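Local coordinates for protein PlaB phospholipase (Legionella pneumophila, PDB 6ZTH) that probably hydrolyses phospholipids, as a phospholipase, and binds NAD(+) at several sites, at residues N229-K234 / A248-T253; S341-R346 / K445-N450. All coordinates share one frame; numbering follows the deposited sequence.

Contact 1: residues N229-K234 / A248-T253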
ATOM      1  N   ASN D 229      32.075  14.459 -12.856  1.00 25.01           N
ATOM      2  CA  ASN D 229      33.111  13.494 -13.229  1.00 25.00           C
ATOM      3  C   ASN D 229      32.753  12.194 -12.523  1.00 24.82           C
ATOM      4  O   ASN D 229      33.194  11.926 -11.407  1.00 32.06           O
ATOM      5  CB  ASN D 229      34.504  13.974 -12.843  1.00 24.94           C
ATOM      6  CG  ASN D 229      34.756  15.408 -13.241  1.00 28.74           C
ATOM      7  OD1 ASN D 229      35.131  15.697 -14.376  1.00 35.99           O
ATOM      8  ND2 ASN D 229      34.560  16.322 -12.299  1.00 25.03           N
ATOM      9  N   TYR D 230      31.917  11.389 -13.171  1.00 32.83           N
ATOM     10  CA  TYR D 230      31.491  10.101 -12.646  1.00 30.05           C
ATOM     11  C   TYR D 230      31.591   9.067 -13.757  1.00 25.21           C
ATOM     12  O   TYR D 230      31.714   9.400 -14.939  1.00 32.77           O
ATOM     13  CB  TYR D 230      30.062  10.158 -12.098  1.00 26.47           C
ATOM     14  CG  TYR D 230      29.043  10.639 -13.104  1.00 26.85           C
ATOM     15  CD1 TYR D 230      28.864  11.994 -13.346  1.00 31.89           C
ATOM     16  CD2 TYR D 230      28.261   9.737 -13.814  1.00 25.47           C
ATOM     17  CE1 TYR D 230      27.933  12.439 -14.267  1.00 25.59           C
ATOM     18  CE2 TYR D 230      27.329  10.173 -14.736  1.00 25.79           C
ATOM     19  CZ  TYR D 230      27.169  11.524 -14.959  1.00 25.84           C
ATOM     20  OH  TYR D 230      26.242  11.955 -15.878  1.00 26.22           O
ATOM     21  N   SER D 231      31.529   7.799 -13.368  1.00 30.27           N
ATOM     22  CA  SER D 231      31.619   6.692 -14.301  1.00 26.05           C
ATOM     23  C   SER D 231      30.375   5.825 -14.199  1.00 28.59           C
ATOM     24  O   SER D 231      29.786   5.669 -13.125  1.00 25.53           O
ATOM     25  CB  SER D 231      32.861   5.837 -14.029  1.00 26.67           C
ATOM     26  OG  SER D 231      34.042   6.559 -14.320  1.00 38.91           O
ATOM     27  N   LEU D 232      29.967   5.280 -15.339  1.00 26.15           N
ATOM     28  CA  LEU D 232      28.954   4.236 -15.403  1.00 26.44           C
ATOM     29  C   LEU D 232      29.679   2.902 -15.490  1.00 31.76           C
ATOM     30  O   LEU D 232      30.605   2.746 -16.292  1.00 34.05           O
ATOM     31  CB  LEU D 232      28.032   4.442 -16.603  1.00 26.85           C
ATOM     32  CG  LEU D 232      26.970   3.400 -16.966  1.00 27.30           C
ATOM     33  CD1 LEU D 232      27.577   2.148 -17.582  1.00 36.29           C
ATOM     34  CD2 LEU D 232      26.110   3.029 -15.762  1.00 35.14           C
ATOM     35  N   LEU D 233      29.251   1.941 -14.677  1.00 41.78           N
ATOM     36  CA  LEU D 233      29.899   0.637 -14.594  1.00 33.99           C
ATOM     37  C   LEU D 233      28.881  -0.452 -14.894  1.00 27.45           C
ATOM     38  O   LEU D 233      27.852  -0.547 -14.218  1.00 27.38           O
ATOM     39  CB  LEU D 233      30.517   0.428 -13.210  1.00 26.60           C
ATOM     40  CG  LEU D 233      31.543  -0.700 -13.145  1.00 38.29           C
ATOM     41  CD1 LEU D 233      32.615  -0.374 -12.126  1.00 39.26           C
ATOM     42  CD2 LEU D 233      30.875  -2.024 -12.816  1.00 27.23           C
ATOM     43  N   LYS D 234      29.180  -1.279 -15.895  1.00 31.67           N
ATOM     44  CA  LYS D 234      28.312  -2.372 -16.314  1.00 28.58           C
ATOM     45  C   LYS D 234      28.976  -3.704 -15.996  1.00 28.92           C
ATOM     46  O   LYS D 234      30.132  -3.928 -16.369  1.00 29.08           O
ATOM     47  CB  LYS D 234      28.016  -2.295 -17.816  1.00 29.36           C
ATOM     48  CG  LYS D 234      27.059  -1.188 -18.229  1.00 28.99           C
ATOM     49  CD  LYS D 234      27.462  -0.602 -19.582  1.00 31.44           C
ATOM     50  CE  LYS D 234      26.402   0.330 -20.173  1.00 29.35           C
ATOM     51  NZ  LYS D 234      25.009  -0.181 -20.048  1.00 43.59           N
ATOM     52  N   ALA D 248      33.023  -6.722 -17.785  1.00 30.88           N
ATOM     53  CA  ALA D 248      32.796  -5.367 -17.305  1.00 30.04           C
ATOM     54  C   ALA D 248      33.133  -4.352 -18.385  1.00 30.06           C
ATOM     55  O   ALA D 248      34.109  -4.515 -19.124  1.00 30.51           O
ATOM     56  CB  ALA D 248      33.638  -5.081 -16.053  1.00 29.47           C
ATOM     57  N   LYS D 249      32.321  -3.298 -18.460  1.00 31.21           N
ATOM     58  CA  LYS D 249      32.528  -2.189 -19.387  1.00 29.59           C
ATOM     59  C   LYS D 249      32.371  -0.894 -18.603  1.00 35.85           C
ATOM     60  O   LYS D 249      31.276  -0.586 -18.119  1.00 34.76           O
ATOM     61  CB  LYS D 249      31.539  -2.250 -20.551  1.00 30.11           C
ATOM     62  CG  LYS D 249      31.693  -1.133 -21.577  1.00 31.22           C
ATOM     63  CD  LYS D 249      30.357  -0.784 -22.226  1.00 39.43           C
ATOM     64  CE  LYS D 249      29.804  -1.946 -23.043  1.00 37.16           C
ATOM     65  NZ  LYS D 249      28.367  -2.204 -22.740  1.00 37.17           N
HETATM   66  N   MSE D 250      33.459  -0.140 -18.478  1.00 28.53           N
HETATM   67  CA  MSE D 250      33.429   1.130 -17.767  1.00 27.86           C
HETATM   68  C   MSE D 250      33.449   2.309 -18.736  1.00 36.80           C
HETATM   69  O   MSE D 250      34.253   2.347 -19.668  1.00 40.14           O
HETATM   70  CB  MSE D 250      34.615   1.229 -16.802  1.00 27.53           C
HETATM   71  CG  MSE D 250      34.537   2.423 -15.861  1.00 26.88           C
HETATM   72 SE   MSE D 250      35.545   2.176 -14.211  1.00 79.46          SE
HETATM   73  CE  MSE D 250      36.074   4.025 -13.892  1.00 26.02           C
ATOM     74  N   THR D 251      32.553   3.269 -18.507  1.00 39.58           N
ATOM     75  CA  THR D 251      32.491   4.502 -19.281  1.00 40.01           C
ATOM     76  C   THR D 251      32.468   5.686 -18.323  1.00 37.07           C
ATOM     77  O   THR D 251      31.998   5.574 -17.188  1.00 40.22           O
ATOM     78  CB  THR D 251      31.257   4.541 -20.193  1.00 39.77           C
ATOM     79  OG1 THR D 251      30.133   3.970 -19.511  1.00 45.19           O
ATOM     80  CG2 THR D 251      31.517   3.764 -21.476  1.00 47.80           C
ATOM     81  N   ARG D 252      32.974   6.825 -18.794  1.00 33.16           N
ATOM     82  CA  ARG D 252      33.182   7.988 -17.944  1.00 26.52           C
ATOM     83  C   ARG D 252      32.902   9.264 -18.723  1.00 26.66           C
ATOM     84  O   ARG D 252      33.138   9.338 -19.931  1.00 27.12           O
ATOM     85  CB  ARG D 252      34.617   8.008 -17.396  1.00 26.38           C
ATOM     86  CG  ARG D 252      34.932   9.146 -16.443  1.00 30.02           C
ATOM     87  CD  ARG D 252      36.344   8.995 -15.886  1.00 35.86           C
ATOM     88  NE  ARG D 252      36.729  10.097 -15.009  1.00 27.21           N
ATOM     89  CZ  ARG D 252      36.275  10.267 -13.770  1.00 27.90           C
ATOM     90  NH1 ARG D 252      35.409   9.409 -13.250  1.00 25.08           N
ATOM     91  NH2 ARG D 252      36.691  11.301 -13.049  1.00 27.72           N
ATOM     92  N   THR D 253      32.398  10.272 -18.013  1.00 33.17           N
ATOM     93  CA  THR D 253      32.128  11.563 -18.625  1.00 27.02           C
ATOM     94  C   THR D 253      33.434  12.319 -18.868  1.00 34.10           C
ATOM     95  O   THR D 253      34.509  11.936 -18.399  1.00 26.50           O
ATOM     96  CB  THR D 253      31.208  12.405 -17.738  1.00 26.30           C
ATOM     97  OG1 THR D 253      31.796  12.557 -16.440  1.00 35.50           O
ATOM     98  CG2 THR D 253      29.838  11.753 -17.604  1.00 37.00           C
TER
HETATM   99  O   HOH W   1      35.254  13.443 -15.705  1.00 22.87           O
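Thr253 sets its CG2 methyl over one face of the Tyr230 ring, 4.0 Å from the ring centroid and offset toward the rim, a CH-pi contact. The tyrosine turns its hydroxyl away to Asn177 O, and His134 meets the ring edge-to-face. The second flat group, the Arg252 guanidinium, has Asn229 CA over one face and Ser231 OG at its edge, in plane; the bond from NH1 to Ser231 OG is weak at 3.3 Å. The firmer partner of NH1 is Glu451, in a salt bridge. Arg252 arrives there on a chain extended from CG to NE, with CG anti to the backbone N (chi1 -177°), so that its CB, CG and CD pass close by Ser231 OG. On the same face, the selenomethionine Met250 brings its CE to 3.3 Å from Ser231 OG.

Between the strands, Leu232 pairs with Thr251 and Lys234 with Lys249 as antiparallel hydrogen-bonded pairs. Thr251 N to Leu232 O is 3.0 Å and almost straight. Lys234 and Lys249 run side by side, with NZ of Lys249 against CD of Lys234 at 3.7 Å. At the open end of the hairpin a water joins Asn229 OD1 to Thr253 O, and OD1 also accepts from Met256 N.

Strands 231-238 and 245-252 form this beta hairpin, and the first also pairs in parallel with strand 451-463, through backbone bonds from Ser231 and Leu233 to Met454, while Leu181 of a loop packs on Leu232 and Thr251.

Contact 2: residues S341-R346 / K445-N450; sequences SMIIFR and KILHPN
Ser341 OG donates to His448 O at 2.8 Å, the hydrogen bond that ties the strand to the loop. The hydroxyl does not come in along a lone pair: it sits above the carbonyl plane, 65° out of it, with a C=O...OG angle of 114°. Its first torsion places OG anti to the carbonyl carbon and beside the backbone N (chi1 -55°), which turns it to the loop. Pro449 CA lies 3.9 Å from the same OG, so the oxygen rests against the backbone just past the carbonyl it binds.

Leu447 adds the apolar half of the contact. Its CD1 methyl reaches Ile343 CG1 at 3.6 Å and Ile343 CD1 at 3.7 Å, the two side chains crossing at about a right angle, and it also lies 4.0 Å from Ser341 CB. One leucine branch thus bridges two residues whose side chains share a face of the strand, being two apart along it.

Strand 340-349 belongs to a mixed sheet, where it lies between strand 391-396, antiparallel to it, and strand 451-463, parallel to it. The segment 445-450 is the loop that leads directly into strand 451-463, so the serine bond fastens the entry of one strand to the start of its parallel neighbour. Backbone bonds from Met342 to Glu451 and Val453 carry the pairing onward from there. In Asn450, the last loop residue, the side-chain ND2 hydrogen-bonds to Gln318 OE1, while Tyr397 of helix 397-404 touches both Ser341 and Pro449.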
ATOM      1  N   SER D 341      32.496   8.542  -1.216  1.00 24.06           N
ATOM      2  CA  SER D 341      32.113   8.124  -2.555  1.00 28.53           C
ATOM      3  C   SER D 341      30.706   7.546  -2.518  1.00 29.27           C
ATOM      4  O   SER D 341      30.285   6.953  -1.520  1.00 35.15           O
ATOM      5  CB  SER D 341      33.085   7.082  -3.122  1.00 23.98           C
ATOM      6  OG  SER D 341      34.417   7.559  -3.089  1.00 28.14           O
HETATM    7  N   MSE D 342      29.986   7.725  -3.620  1.00 39.00           N
HETATM    8  CA  MSE D 342      28.620   7.236  -3.741  1.00 29.33           C
HETATM    9  C   MSE D 342      28.520   6.150  -4.809  1.00 32.52           C
HETATM   10  O   MSE D 342      28.942   6.350  -5.946  1.00 35.94           O
HETATM   11  CB  MSE D 342      27.678   8.393  -4.083  1.00 24.53           C
HETATM   12  CG  MSE D 342      26.206   8.033  -4.051  1.00 35.90           C
HETATM   13 SE   MSE D 342      25.316   8.744  -2.477  1.00 61.97          SE
HETATM   14  CE  MSE D 342      24.561  10.367  -3.243  1.00 25.26           C
ATOM     15  N   ILE D 343      27.965   4.998  -4.442  1.00 24.72           N
ATOM     16  CA  ILE D 343      27.683   3.923  -5.387  1.00 27.44           C
ATOM     17  C   ILE D 343      26.176   3.855  -5.583  1.00 26.79           C
ATOM     18  O   ILE D 343      25.418   3.786  -4.608  1.00 25.37           O
ATOM     19  CB  ILE D 343      28.230   2.572  -4.900  1.00 28.89           C
ATOM     20  CG1 ILE D 343      29.680   2.710  -4.437  1.00 27.63           C
ATOM     21  CG2 ILE D 343      28.132   1.539  -6.013  1.00 25.33           C
ATOM     22  CD1 ILE D 343      30.348   1.384  -4.115  1.00 24.98           C
ATOM     23  N   ILE D 344      25.745   3.872  -6.840  1.00 29.37           N
ATOM     24  CA  ILE D 344      24.335   3.805  -7.205  1.00 28.39           C
ATOM     25  C   ILE D 344      24.131   2.507  -7.972  1.00 33.95           C
ATOM     26  O   ILE D 344      24.544   2.393  -9.133  1.00 27.54           O
ATOM     27  CB  ILE D 344      23.898   5.023  -8.031  1.00 25.77           C
ATOM     28  CG1 ILE D 344      23.896   6.271  -7.143  1.00 25.57           C
ATOM     29  CG2 ILE D 344      22.532   4.784  -8.648  1.00 26.22           C
ATOM     30  CD1 ILE D 344      23.622   7.569  -7.878  1.00 25.60           C
ATOM     31  N   PHE D 345      23.493   1.531  -7.328  1.00 33.30           N
ATOM     32  CA  PHE D 345      23.337   0.200  -7.895  1.00 36.74           C
ATOM     33  C   PHE D 345      22.003   0.074  -8.619  1.00 47.88           C
ATOM     34  O   PHE D 345      20.945   0.336  -8.037  1.00 42.57           O
ATOM     35  CB  PHE D 345      23.426  -0.866  -6.798  1.00 33.40           C
ATOM     36  CG  PHE D 345      24.829  -1.241  -6.426  1.00 34.37           C
ATOM     37  CD1 PHE D 345      25.663  -1.862  -7.340  1.00 33.75           C
ATOM     38  CD2 PHE D 345      25.314  -0.976  -5.158  1.00 38.76           C
ATOM     39  CE1 PHE D 345      26.957  -2.206  -6.999  1.00 35.13           C
ATOM     40  CE2 PHE D 345      26.605  -1.317  -4.811  1.00 42.68           C
ATOM     41  CZ  PHE D 345      27.427  -1.935  -5.731  1.00 37.84           C
ATOM     42  N   ARG D 346      22.061  -0.324  -9.887  1.00 49.64           N
ATOM     43  CA  ARG D 346      20.889  -0.744 -10.643  1.00 52.42           C
ATOM     44  C   ARG D 346      21.061  -2.212 -11.006  1.00 49.70           C
ATOM     45  O   ARG D 346      22.160  -2.647 -11.364  1.00 52.30           O
ATOM     46  CB  ARG D 346      20.694   0.087 -11.912  1.00 47.09           C
ATOM     47  CG  ARG D 346      19.478  -0.330 -12.731  1.00 55.27           C
ATOM     48  CD  ARG D 346      19.371   0.456 -14.031  1.00 55.31           C
ATOM     49  NE  ARG D 346      18.091   0.231 -14.698  1.00 61.09           N
ATOM     50  CZ  ARG D 346      17.928  -0.482 -15.812  1.00 58.89           C
ATOM     51  NH1 ARG D 346      18.964  -1.056 -16.412  1.00 57.32           N
ATOM     52  NH2 ARG D 346      16.716  -0.620 -16.329  1.00 68.21           N
ATOM     53  N   LYS D 445      40.691   1.787 -10.582  1.00 43.53           N
ATOM     54  CA  LYS D 445      39.820   1.587  -9.435  1.00 35.41           C
ATOM     55  C   LYS D 445      38.393   2.019  -9.776  1.00 47.44           C
ATOM     56  O   LYS D 445      38.126   2.639 -10.809  1.00 39.41           O
ATOM     57  CB  LYS D 445      40.341   2.353  -8.219  1.00 36.59           C
ATOM     58  CG  LYS D 445      40.436   3.859  -8.398  1.00 35.93           C
ATOM     59  CD  LYS D 445      41.100   4.517  -7.190  1.00 51.04           C
ATOM     60  CE  LYS D 445      40.994   6.038  -7.256  1.00 49.15           C
ATOM     61  NZ  LYS D 445      42.312   6.731  -7.163  1.00 36.91           N
ATOM     62  N   ILE D 446      37.466   1.680  -8.884  1.00 37.18           N
ATOM     63  CA  ILE D 446      36.053   1.942  -9.099  1.00 48.72           C
ATOM     64  C   ILE D 446      35.534   3.082  -8.234  1.00 37.08           C
ATOM     65  O   ILE D 446      34.564   3.740  -8.623  1.00 35.69           O
ATOM     66  CB  ILE D 446      35.238   0.654  -8.850  1.00 52.35           C
ATOM     67  CG1 ILE D 446      35.761  -0.461  -9.749  1.00 45.96           C
ATOM     68  CG2 ILE D 446      33.751   0.891  -9.166  1.00 45.29           C
ATOM     69  CD1 ILE D 446      36.487  -0.998  -9.691  1.00 50.35           C
ATOM     70  N   LEU D 447      36.148   3.341  -7.085  1.00 46.31           N
ATOM     71  CA  LEU D 447      35.747   4.428  -6.207  1.00 35.64           C
ATOM     72  C   LEU D 447      36.779   5.544  -6.286  1.00 36.11           C
ATOM     73  O   LEU D 447      37.983   5.298  -6.147  1.00 35.99           O
ATOM     74  CB  LEU D 447      35.602   3.950  -4.762  1.00 35.38           C
ATOM     75  CG  LEU D 447      34.388   3.078  -4.441  1.00 35.07           C
ATOM     76  CD1 LEU D 447      33.122   3.597  -5.109  1.00 38.18           C
ATOM     77  CD2 LEU D 447      34.656   1.637  -4.849  1.00 34.53           C
ATOM     78  N   HIS D 448      36.303   6.763  -6.520  1.00 36.73           N
ATOM     79  CA  HIS D 448      37.117   7.961  -6.506  1.00 37.30           C
ATOM     80  C   HIS D 448      36.596   8.908  -5.434  1.00 37.76           C
ATOM     81  O   HIS D 448      35.380   9.029  -5.258  1.00 37.93           O
ATOM     82  CB  HIS D 448      37.094   8.654  -7.876  1.00 37.89           C
ATOM     83  CG  HIS D 448      37.573   7.785  -8.996  1.00 37.64           C
ATOM     84  ND1 HIS D 448      38.908   7.523  -9.214  1.00 37.56           N
ATOM     85  CD2 HIS D 448      36.897   7.115  -9.959  1.00 39.54           C
ATOM     86  CE1 HIS D 448      39.033   6.727 -10.261  1.00 37.47           C
ATOM     87  NE2 HIS D 448      37.828   6.464 -10.732  1.00 37.46           N
ATOM     88  N   PRO D 449      37.479   9.583  -4.699  1.00 38.03           N
ATOM     89  CA  PRO D 449      37.005  10.458  -3.619  1.00 38.58           C
ATOM     90  C   PRO D 449      36.158  11.597  -4.165  1.00 39.41           C
ATOM     91  O   PRO D 449      36.430  12.142  -5.236  1.00 39.78           O
ATOM     92  CB  PRO D 449      38.298  10.967  -2.971  1.00 38.77           C
ATOM     93  CG  PRO D 449      39.356  10.784  -4.009  1.00 38.57           C
ATOM     94  CD  PRO D 449      38.944   9.626  -4.863  1.00 37.97           C
ATOM     95  N   ASN D 450      35.114  11.949  -3.412  1.00 39.82           N
ATOM     96  CA  ASN D 450      34.183  13.008  -3.803  1.00 40.74           C
ATOM     97  C   ASN D 450      33.511  12.691  -5.136  1.00 40.66           C
ATOM     98  O   ASN D 450      33.272  13.580  -5.957  1.00 41.43           O
ATOM     99  CB  ASN D 450      34.891  14.365  -3.873  1.00 41.63           C
ATOM    100  CG  ASN D 450      35.376  14.843  -2.521  1.00 41.94           C
ATOM    101  OD1 ASN D 450      34.676  14.721  -1.515  1.00 42.10           O
ATOM    102  ND2 ASN D 450      36.582  15.398  -2.490  1.00 42.12           N
TER

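In the fold
Both contacts belong to one mixed sheet, and strand 451-463 connects them: it runs parallel to strand 231-238 of contact 1 and to strand 340-349 of contact 2. Their centres are 10 Å apart, and they meet directly where Leu233 CD1 packs on Ile446 CG2 at 3.4 Å, with Met250 CE at 4.0 Å from Lys445 O. Contact 2 lies nearer the NAD(+)-binding residues: the Ile343 side chain is about 4 Å from those of Leu362 and Tyr393. The same isoleucine side chain is about 9 Å from a bound NAD. From contact 1, the Leu233 side chain is about 10 Å from that of Leu360, another residue of the NAD(+) sites.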